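Side-chain contacts in DUF4348 domain-containing protein (Bacteroides fragilis, PDB 3SBU), which is of unknown function but has an NTF2-like, cystatin-like fold of the kind that often shelters a pocket: residues V177-D182 and F187-T192; L93-E98 and D102-T107; S40-I45 and S212-G217. All coordinates share one frame; numbering follows the deposited sequence.

Contacts 2 and 3 lie side by side, their centres about 10 Å apart, whereas contact 1 stands off in a hairpin, its centre about 21 Å from that of contact 2 and about 28 Å from that of contact 3. Along the chain, contact 3 closes a long loop that holds the other two. Leu-94 N of contact 2 probably donates to Asn-213 OD1 of contact 3 at 2.9 Å, and Leu-103 packs beside Tyr-216 and Gly-217. Glycerol, probably from the crystallisation liquor, is bound at both contacts 2 and 3, which may mark a pocket. Contact 1 instead meets the second subunit.

Contact 1: V177-D182 and F187-T192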
loop_
_atom_site.group_PDB
_atom_site.type_symbol
_atom_site.label_atom_id
_atom_site.label_comp_id
_atom_site.label_asym_id
_atom_site.label_seq_id
_atom_site.Cartn_x
_atom_site.Cartn_y
_atom_site.Cartn_z
ATOM N N VAL A 177 -3.012 -6.450 12.890
ATOM C CA VAL A 177 -4.329 -6.313 12.271
ATOM C C VAL A 177 -4.246 -5.181 11.225
ATOM O O VAL A 177 -3.666 -4.123 11.487
ATOM C CB VAL A 177 -5.456 -6.104 13.321
ATOM C CG1 VAL A 177 -6.785 -5.766 12.650
ATOM C CG2 VAL A 177 -5.614 -7.338 14.186
ATOM N N PHE A 178 -4.740 -5.460 10.015
ATOM C CA PHE A 178 -4.697 -4.519 8.910
ATOM C C PHE A 178 -6.072 -4.351 8.338
ATOM O O PHE A 178 -6.727 -5.316 7.934
ATOM C CB PHE A 178 -3.695 -4.967 7.832
ATOM C CG PHE A 178 -3.448 -4.029 6.686
ATOM C CD1 PHE A 178 -3.186 -2.691 6.911
ATOM C CD2 PHE A 178 -3.390 -4.506 5.385
ATOM C CE1 PHE A 178 -2.922 -1.846 5.847
ATOM C CE2 PHE A 178 -3.085 -3.669 4.331
ATOM C CZ PHE A 178 -2.856 -2.350 4.566
ATOM N N VAL A 179 -6.517 -3.121 8.308
ATOM C CA VAL A 179 -7.812 -2.836 7.728
ATOM C C VAL A 179 -7.562 -2.030 6.464
ATOM O O VAL A 179 -6.820 -1.032 6.479
ATOM C CB VAL A 179 -8.770 -2.138 8.717
ATOM C CG1 VAL A 179 -10.125 -1.879 8.069
ATOM C CG2 VAL A 179 -8.933 -2.951 10.002
ATOM N N THR A 180 -8.130 -2.482 5.357
ATOM C CA THR A 180 -7.936 -1.740 4.125
ATOM C C THR A 180 -9.182 -1.868 3.226
ATOM O O THR A 180 -10.221 -2.338 3.681
ATOM C CB THR A 180 -6.614 -2.170 3.430
ATOM O OG1 THR A 180 -6.329 -1.223 2.409
ATOM C CG2 THR A 180 -6.666 -3.577 2.853
ATOM N N THR A 181 -9.049 -1.466 1.945
ATOM C CA THR A 181 -10.076 -1.548 0.924
ATOM C C THR A 181 -9.954 -2.886 0.207
ATOM O O THR A 181 -8.849 -3.332 -0.090
ATOM C CB THR A 181 -9.888 -0.364 -0.066
ATOM O OG1 THR A 181 -10.003 0.872 0.630
ATOM C CG2 THR A 181 -10.902 -0.354 -1.163
ATOM N N ASP A 182 -11.084 -3.507 -0.115
ATOM C CA ASP A 182 -11.106 -4.723 -0.904
ATOM C C ASP A 182 -10.659 -4.378 -2.360
ATOM O O ASP A 182 -11.275 -3.494 -2.972
ATOM C CB ASP A 182 -12.524 -5.301 -0.866
ATOM C CG ASP A 182 -12.732 -6.663 -1.463
ATOM O OD1 ASP A 182 -12.025 -7.004 -2.443
ATOM O OD2 ASP A 182 -13.672 -7.354 -1.027
ATOM N N PHE A 187 -15.985 0.106 -2.144
ATOM C CA PHE A 187 -17.010 0.411 -1.146
ATOM C C PHE A 187 -17.025 -0.663 -0.041
ATOM O O PHE A 187 -17.801 -0.559 0.917
ATOM C CB PHE A 187 -18.382 0.564 -1.817
ATOM C CG PHE A 187 -18.384 1.696 -2.819
ATOM C CD1 PHE A 187 -18.330 3.025 -2.398
ATOM C CD2 PHE A 187 -18.380 1.436 -4.186
ATOM C CE1 PHE A 187 -18.286 4.073 -3.330
ATOM C CE2 PHE A 187 -18.353 2.485 -5.116
ATOM C CZ PHE A 187 -18.306 3.795 -4.681
ATOM N N SER A 188 -16.099 -1.658 -0.156
ATOM C CA SER A 188 -16.011 -2.783 0.745
ATOM C C SER A 188 -14.720 -2.799 1.551
ATOM O O SER A 188 -13.620 -2.625 1.029
ATOM C CB SER A 188 -16.184 -4.089 -0.018
ATOM O OG SER A 188 -16.440 -5.167 0.868
ATOM N N ILE A 189 -14.897 -2.993 2.853
ATOM C CA ILE A 189 -13.855 -3.098 3.840
ATOM C C ILE A 189 -13.175 -4.465 3.733
ATOM O O ILE A 189 -13.828 -5.472 3.460
ATOM C CB ILE A 189 -14.441 -2.841 5.264
ATOM C CG1 ILE A 189 -13.357 -2.565 6.280
ATOM C CG2 ILE A 189 -15.403 -3.952 5.735
ATOM C CD1 ILE A 189 -13.687 -1.378 7.176
ATOM N N LEU A 190 -11.871 -4.497 3.987
ATOM C CA LEU A 190 -11.135 -5.751 4.007
ATOM C C LEU A 190 -10.311 -5.824 5.288
ATOM O O LEU A 190 -9.426 -4.993 5.517
ATOM C CB LEU A 190 -10.256 -5.908 2.760
ATOM C CG LEU A 190 -9.233 -7.080 2.774
ATOM C CD1 LEU A 190 -9.914 -8.408 2.502
ATOM C CD2 LEU A 190 -8.212 -6.885 1.716
ATOM N N GLU A 191 -10.632 -6.783 6.139
ATOM C CA GLU A 191 -9.826 -6.967 7.334
ATOM C C GLU A 191 -8.896 -8.136 7.127
ATOM O O GLU A 191 -9.327 -9.237 6.788
ATOM C CB GLU A 191 -10.655 -7.159 8.598
ATOM C CG GLU A 191 -9.718 -7.237 9.804
ATOM C CD GLU A 191 -10.355 -7.234 11.181
ATOM O OE1 GLU A 191 -11.458 -6.658 11.335
ATOM O OE2 GLU A 191 -9.723 -7.772 12.119
ATOM N N THR A 192 -7.620 -7.889 7.310
ATOM C CA THR A 192 -6.606 -8.913 7.084
ATOM C C THR A 192 -5.524 -8.751 8.153
ATOM O O THR A 192 -5.730 -8.007 9.117
ATOM C CB THR A 192 -6.080 -8.806 5.613
ATOM O OG1 THR A 192 -5.233 -9.902 5.342
ATOM C CG2 THR A 192 -5.291 -7.528 5.353
#
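Phe-178 and Thr-192 form a hydrogen-bonded pair of an antiparallel hairpin, as do Thr-180 and Leu-190 two residues nearer the turn. Their side chains share one face of the ribbon. Thr-192 CG2 reaches the rim of the Phe-178 ring, 3.6 Å from CD2 and near the ring plane, while Thr-180 CB, from the phenylalanine's own strand, lies 3.8 Å above the Phe-178 ring plane, offset toward the rim. In Thr-192 the hydroxyl is anti to the backbone N (chi1 -172°), which leaves CG2 beside the phenylalanine and sends OG1 to Asn-67 O of the second subunit. Thr-180 has the same rotamer, and its CG2 runs alongside Leu-190, 3.8 Å from CD2. Val-179 and Glu-191 occupy the other face, and the touches around them are oblique: Val-179 CG1 crosses to Ile-189 CD1 at 3.7 Å, and Val-177 CG1 lies 3.6 Å from Glu-191 OE2, at the end of an extended glutamate chain. Toward the turn, Asp-182 N donates to Ser-188 O at 2.9 Å and Asp-182 CB lies 3.9 Å from Ser-188 CB, while Asp-182 OD1 is held by Asp-184 N. Phe-256 packs its ring against Phe-178. Strand 176-182 carries backbone bonds from Val-177 and Val-179 to residues 254-258, and the face of Phe-178, Leu-190 and Thr-192 packs on Pro-145, Met-123 and Gly-68 of the second subunit.

Contact 2: L93-E98 and D102-T107; sequences LLFDRE and DLVGDT
Phe-95 and Leu-93 of strand 93-95 close on Val-104, just past a 3-10 turn, in a small apolar cluster of this NTF2-like protein. One methyl does the touching on the turn's side. Val-104 CG2 comes to the edge of the Phe-95 ring, near its plane and 3.7 Å from CZ, with the two side chains crossing at about a right angle. The same methyl lies 4.1 Å from Leu-93 CD1. Val-104 holds its CG1 anti to the backbone N (chi1 176°), an arrangement that leaves CG2 to face the strand. Residues 93 and 95 alternate with Leu-94, which packs on Lys-227 and Leu-229 of strand 226-230; the backbones of Leu-93 and Phe-95 bond to that same strand, and Met-101 and Gln-218 also pack on the phenylalanine. Here the two backbones stay well apart, the CA atoms of Leu-93 and Val-104 standing 9.5 Å from each other, so that side chains alone span the gap.

The other end of the contact is loose and solvent-exposed. Glu-98 and Asp-102 do not touch directly, and water takes the place of packing between them. Asp-102 OD2 is also hydrogen-bonded to O3 of a glycerol, probably a guest from the crystallisation liquor. A single water donates to both segments, 3.0 Å from Glu-98 O and 2.7 Å from Asp-102 OD1.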
loop_
_atom_site.group_PDB
_atom_site.type_symbol
_atom_site.label_atom_id
_atom_site.label_comp_id
_atom_site.label_asym_id
_atom_site.label_seq_id
_atom_site.Cartn_x
_atom_site.Cartn_y
_atom_site.Cartn_z
ATOM N N LEU A 93 -2.332 13.526 13.981
ATOM C CA LEU A 93 -3.354 13.758 14.999
ATOM C C LEU A 93 -3.253 12.627 15.999
ATOM O O LEU A 93 -2.925 11.515 15.608
ATOM C CB LEU A 93 -4.786 13.830 14.423
ATOM C CG LEU A 93 -5.129 14.916 13.399
ATOM C CD1 LEU A 93 -6.568 14.720 12.886
ATOM C CD2 LEU A 93 -4.987 16.309 13.996
ATOM N N LEU A 94 -3.507 12.905 17.286
ATOM C CA LEU A 94 -3.427 11.898 18.330
ATOM C C LEU A 94 -4.705 11.805 19.103
ATOM O O LEU A 94 -5.306 12.825 19.445
ATOM C CB LEU A 94 -2.272 12.201 19.302
ATOM C CG LEU A 94 -0.916 11.671 18.862
ATOM C CD1 LEU A 94 0.193 12.464 19.517
ATOM C CD2 LEU A 94 -0.782 10.181 19.188
ATOM N N PHE A 95 -5.096 10.575 19.424
ATOM C CA PHE A 95 -6.304 10.261 20.189
ATOM C C PHE A 95 -5.978 9.151 21.185
ATOM O O PHE A 95 -5.007 8.437 20.992
ATOM C CB PHE A 95 -7.449 9.786 19.210
ATOM C CG PHE A 95 -7.748 10.735 18.075
ATOM C CD1 PHE A 95 -7.037 10.662 16.872
ATOM C CD2 PHE A 95 -8.710 11.724 18.219
ATOM C CE1 PHE A 95 -7.277 11.573 15.831
ATOM C CE2 PHE A 95 -8.951 12.645 17.183
ATOM C CZ PHE A 95 -8.230 12.563 15.993
ATOM N N ASP A 96 -6.831 8.965 22.186
ATOM C CA ASP A 96 -6.758 7.890 23.177
ATOM C C ASP A 96 -7.805 6.825 22.897
ATOM O O ASP A 96 -7.695 5.705 23.405
ATOM C CB ASP A 96 -7.069 8.451 24.588
ATOM C CG ASP A 96 -6.021 9.359 25.163
ATOM O OD1 ASP A 96 -4.989 9.586 24.484
ATOM O OD2 ASP A 96 -6.224 9.850 26.285
ATOM N N ARG A 97 -8.890 7.225 22.205
ATOM C CA ARG A 97 -10.076 6.411 21.920
ATOM C C ARG A 97 -10.557 6.692 20.514
ATOM O O ARG A 97 -10.596 7.847 20.117
ATOM C CB ARG A 97 -11.188 6.784 22.913
ATOM C CG ARG A 97 -10.771 6.846 24.367
ATOM C CD ARG A 97 -11.910 7.246 25.260
ATOM N NE ARG A 97 -12.174 8.682 25.185
ATOM C CZ ARG A 97 -12.741 9.368 26.167
ATOM N NH1 ARG A 97 -13.126 8.752 27.284
ATOM N NH2 ARG A 97 -12.932 10.671 26.047
ATOM N N GLU A 98 -10.997 5.658 19.796
ATOM C CA GLU A 98 -11.414 5.737 18.406
ATOM C C GLU A 98 -12.594 6.683 18.230
ATOM O O GLU A 98 -12.623 7.428 17.248
ATOM C CB GLU A 98 -11.770 4.329 17.881
ATOM C CG GLU A 98 -12.078 4.321 16.393
ATOM C CD GLU A 98 -12.501 2.982 15.823
ATOM O OE1 GLU A 98 -12.589 2.002 16.592
ATOM O OE2 GLU A 98 -12.745 2.918 14.601
ATOM N N ASP A 102 -14.393 11.374 15.985
ATOM C CA ASP A 102 -15.629 12.051 15.544
ATOM C C ASP A 102 -15.493 13.554 15.712
ATOM O O ASP A 102 -16.178 14.314 15.029
ATOM C CB ASP A 102 -16.865 11.589 16.379
ATOM C CG ASP A 102 -17.359 10.174 16.165
ATOM O OD1 ASP A 102 -16.712 9.422 15.422
ATOM O OD2 ASP A 102 -18.322 9.785 16.824
ATOM N N LEU A 103 -14.633 13.980 16.655
ATOM C CA LEU A 103 -14.495 15.394 16.991
ATOM C C LEU A 103 -13.832 16.211 15.885
ATOM O O LEU A 103 -14.039 17.419 15.847
ATOM C CB LEU A 103 -13.753 15.562 18.330
ATOM C CG LEU A 103 -14.506 15.003 19.556
ATOM C CD1 LEU A 103 -13.627 14.994 20.780
ATOM C CD2 LEU A 103 -15.810 15.776 19.815
ATOM N N VAL A 104 -13.098 15.564 14.972
ATOM C CA VAL A 104 -12.419 16.234 13.841
ATOM C C VAL A 104 -13.452 17.017 12.980
ATOM O O VAL A 104 -13.197 18.167 12.608
ATOM C CB VAL A 104 -11.591 15.224 13.000
ATOM C CG1 VAL A 104 -10.971 15.895 11.763
ATOM C CG2 VAL A 104 -10.508 14.577 13.856
ATOM N N GLY A 105 -14.619 16.423 12.769
ATOM C CA GLY A 105 -15.710 17.040 12.016
ATOM C C GLY A 105 -16.654 17.974 12.773
ATOM O O GLY A 105 -17.672 18.385 12.205
ATOM N N ASP A 106 -16.338 18.343 14.036
ATOM C CA ASP A 106 -17.205 19.209 14.837
ATOM C C ASP A 106 -17.047 20.697 14.419
ATOM O O ASP A 106 -16.046 21.337 14.734
ATOM C CB ASP A 106 -16.920 19.005 16.339
ATOM C CG ASP A 106 -17.938 19.590 17.301
ATOM O OD1 ASP A 106 -18.831 20.335 16.844
ATOM O OD2 ASP A 106 -17.808 19.342 18.520
ATOM N N THR A 107 -18.070 21.243 13.730
ATOM C CA THR A 107 -18.053 22.627 13.221
ATOM C C THR A 107 -18.530 23.635 14.277
ATOM O O THR A 107 -18.402 24.835 14.058
ATOM C CB THR A 107 -18.873 22.755 11.910
ATOM O OG1 THR A 107 -20.182 22.195 12.086
ATOM C CG2 THR A 107 -18.165 22.123 10.708
HETATM O O HOH W 1 -14.762 7.639 15.198
#

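Contact 3: S40-I45 and S212-G217; sequences SFDDFI and SNINYG
The first turn of helix 41-50, with Phe-41 and Asp-42, faces strand 212-215 and the residue Tyr-216 that follows across a wide backbone gap, the CA atoms of Phe-41 and Tyr-216 standing 9.4 Å apart, as are those of Asp-42 and Ile-214. Side chains from both segments bridge it. Tyr-216 OH donates to Asp-42 OD1 at 2.6 Å, a short bond that uses the syn lone pair of the carboxylate. That oxygen lies at the edge of the phenol ring and in its plane, while the carboxylate is turned almost perpendicular to the ring, at 87°. The Asp-42 CB bond points neither toward nor away from 212-217, and CG, anti to the carbonyl carbon (chi1 -70°), puts the carboxylate at the hydroxyl.

Beside the polar bond is an apolar contact. Ile-214 CG2 sits obliquely to the Phe-41 ring, 3.9 Å from CE2, and also lies over one face of the Tyr-216 ring, 3.5 Å above its plane and offset toward the rim. This methyl touches both aromatics, one from each segment. Phe-41 also meets Trp-136 and Phe-129 edge-to-face, and Leu-93 packs on both Ile-214 and Tyr-216.

Ser-40 N-caps the helix through a weak bond from Asp-43 N, and Asn-215 OD1 accepts from Gly-217 N in an Asx turn. Glycerol, probably from the crystallisation liquor, bonds to Phe-41 N and weakly to Asp-42 N, and may mark a pocket beside this helix end. A helix packed against a curved beta-sheet is characteristic of the NTF2-like (cystatin-like) fold, and here helix 41-50 meets outer strand 212-215 of the six-stranded mixed sheet.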
loop_
_atom_site.group_PDB
_atom_site.type_symbol
_atom_site.label_atom_id
_atom_site.label_comp_id
_atom_site.label_asym_id
_atom_site.label_seq_id
_atom_site.Cartn_x
_atom_site.Cartn_y
_atom_site.Cartn_z
ATOM N N SER A 40 -14.699 26.400 8.897
ATOM C CA SER A 40 -14.118 25.297 9.643
ATOM C C SER A 40 -12.674 25.634 9.988
ATOM O O SER A 40 -12.027 26.411 9.281
ATOM C CB SER A 40 -14.215 23.979 8.872
ATOM O OG SER A 40 -13.191 23.811 7.908
ATOM N N PHE A 41 -12.179 25.055 11.078
ATOM C CA PHE A 41 -10.821 25.248 11.548
ATOM C C PHE A 41 -9.808 24.702 10.539
ATOM O O PHE A 41 -8.816 25.381 10.268
ATOM C CB PHE A 41 -10.600 24.596 12.929
ATOM C CG PHE A 41 -9.207 24.878 13.447
ATOM C CD1 PHE A 41 -8.891 26.117 13.995
ATOM C CD2 PHE A 41 -8.193 23.937 13.311
ATOM C CE1 PHE A 41 -7.589 26.404 14.412
ATOM C CE2 PHE A 41 -6.889 24.228 13.729
ATOM C CZ PHE A 41 -6.604 25.449 14.298
ATOM N N ASP A 42 -10.052 23.485 10.004
ATOM C CA ASP A 42 -9.180 22.801 9.046
ATOM C C ASP A 42 -8.940 23.635 7.771
ATOM O O ASP A 42 -7.804 23.646 7.277
ATOM C CB ASP A 42 -9.747 21.414 8.693
ATOM C CG ASP A 42 -9.661 20.397 9.828
ATOM O OD1 ASP A 42 -8.843 20.605 10.754
ATOM O OD2 ASP A 42 -10.433 19.391 9.800
ATOM N N ASP A 43 -9.987 24.339 7.261
ATOM C CA ASP A 43 -9.861 25.218 6.091
ATOM C C ASP A 43 -9.060 26.466 6.455
ATOM O O ASP A 43 -8.166 26.860 5.701
ATOM C CB ASP A 43 -11.232 25.637 5.507
ATOM C CG ASP A 43 -12.079 24.521 4.924
ATOM O OD1 ASP A 43 -11.526 23.677 4.181
ATOM O OD2 ASP A 43 -13.306 24.524 5.161
ATOM N N PHE A 44 -9.384 27.081 7.620
ATOM C CA PHE A 44 -8.723 28.287 8.117
ATOM C C PHE A 44 -7.232 28.064 8.332
ATOM O O PHE A 44 -6.432 28.888 7.882
ATOM C CB PHE A 44 -9.364 28.792 9.436
ATOM C CG PHE A 44 -8.439 29.654 10.274
ATOM C CD1 PHE A 44 -8.208 30.983 9.942
ATOM C CD2 PHE A 44 -7.752 29.115 11.352
ATOM C CE1 PHE A 44 -7.324 31.765 10.687
ATOM C CE2 PHE A 44 -6.849 29.895 12.083
ATOM C CZ PHE A 44 -6.657 31.220 11.757
ATOM N N ILE A 45 -6.870 26.982 9.055
ATOM C CA ILE A 45 -5.498 26.690 9.434
ATOM C C ILE A 45 -4.585 26.524 8.212
ATOM O O ILE A 45 -3.462 27.027 8.258
ATOM C CB ILE A 45 -5.368 25.519 10.445
ATOM C CG1 ILE A 45 -4.084 25.661 11.284
ATOM C CG2 ILE A 45 -5.514 24.133 9.824
ATOM C CD1 ILE A 45 -4.091 26.876 12.200
ATOM N N SER A 212 2.737 16.465 15.129
ATOM C CA SER A 212 1.768 17.532 15.279
ATOM C C SER A 212 0.530 16.956 15.946
ATOM O O SER A 212 0.377 15.734 16.043
ATOM C CB SER A 212 1.414 18.158 13.939
ATOM O OG SER A 212 0.739 17.254 13.079
ATOM N N ASN A 213 -0.343 17.836 16.411
ATOM C CA ASN A 213 -1.618 17.447 16.957
ATOM C C ASN A 213 -2.502 18.640 16.878
ATOM O O ASN A 213 -2.028 19.779 16.887
ATOM C CB ASN A 213 -1.530 16.873 18.385
ATOM C CG ASN A 213 -2.772 16.129 18.801
ATOM O OD1 ASN A 213 -3.588 15.675 17.971
ATOM N ND2 ASN A 213 -2.909 15.924 20.097
ATOM N N ILE A 214 -3.786 18.387 16.685
ATOM C CA ILE A 214 -4.799 19.417 16.687
ATOM C C ILE A 214 -5.782 19.009 17.758
ATOM O O ILE A 214 -6.247 17.877 17.744
ATOM C CB ILE A 214 -5.448 19.675 15.315
ATOM C CG1 ILE A 214 -4.392 20.035 14.251
ATOM C CG2 ILE A 214 -6.529 20.741 15.444
ATOM C CD1 ILE A 214 -4.931 20.130 12.796
ATOM N N ASN A 215 -6.043 19.894 18.725
ATOM C CA ASN A 215 -6.957 19.559 19.793
ATOM C C ASN A 215 -8.351 19.980 19.418
ATOM O O ASN A 215 -8.704 21.153 19.509
ATOM C CB ASN A 215 -6.508 20.150 21.157
ATOM C CG ASN A 215 -7.495 19.844 22.252
ATOM O OD1 ASN A 215 -8.098 18.803 22.278
ATOM N ND2 ASN A 215 -7.752 20.768 23.142
ATOM N N TYR A 216 -9.173 19.009 19.027
ATOM C CA TYR A 216 -10.570 19.242 18.724
ATOM C C TYR A 216 -11.437 18.950 19.975
ATOM O O TYR A 216 -12.663 18.896 19.863
ATOM C CB TYR A 216 -11.013 18.347 17.548
ATOM C CG TYR A 216 -10.248 18.549 16.255
ATOM C CD1 TYR A 216 -10.615 19.546 15.356
ATOM C CD2 TYR A 216 -9.257 17.650 15.861
ATOM C CE1 TYR A 216 -9.968 19.685 14.127
ATOM C CE2 TYR A 216 -8.594 17.788 14.640
ATOM C CZ TYR A 216 -8.957 18.801 13.777
ATOM O OH TYR A 216 -8.301 18.906 12.578
ATOM N N GLY A 217 -10.787 18.725 21.125
ATOM C CA GLY A 217 -11.447 18.330 22.368
ATOM C C GLY A 217 -11.296 16.843 22.714
ATOM O O GLY A 217 -11.882 16.380 23.689
#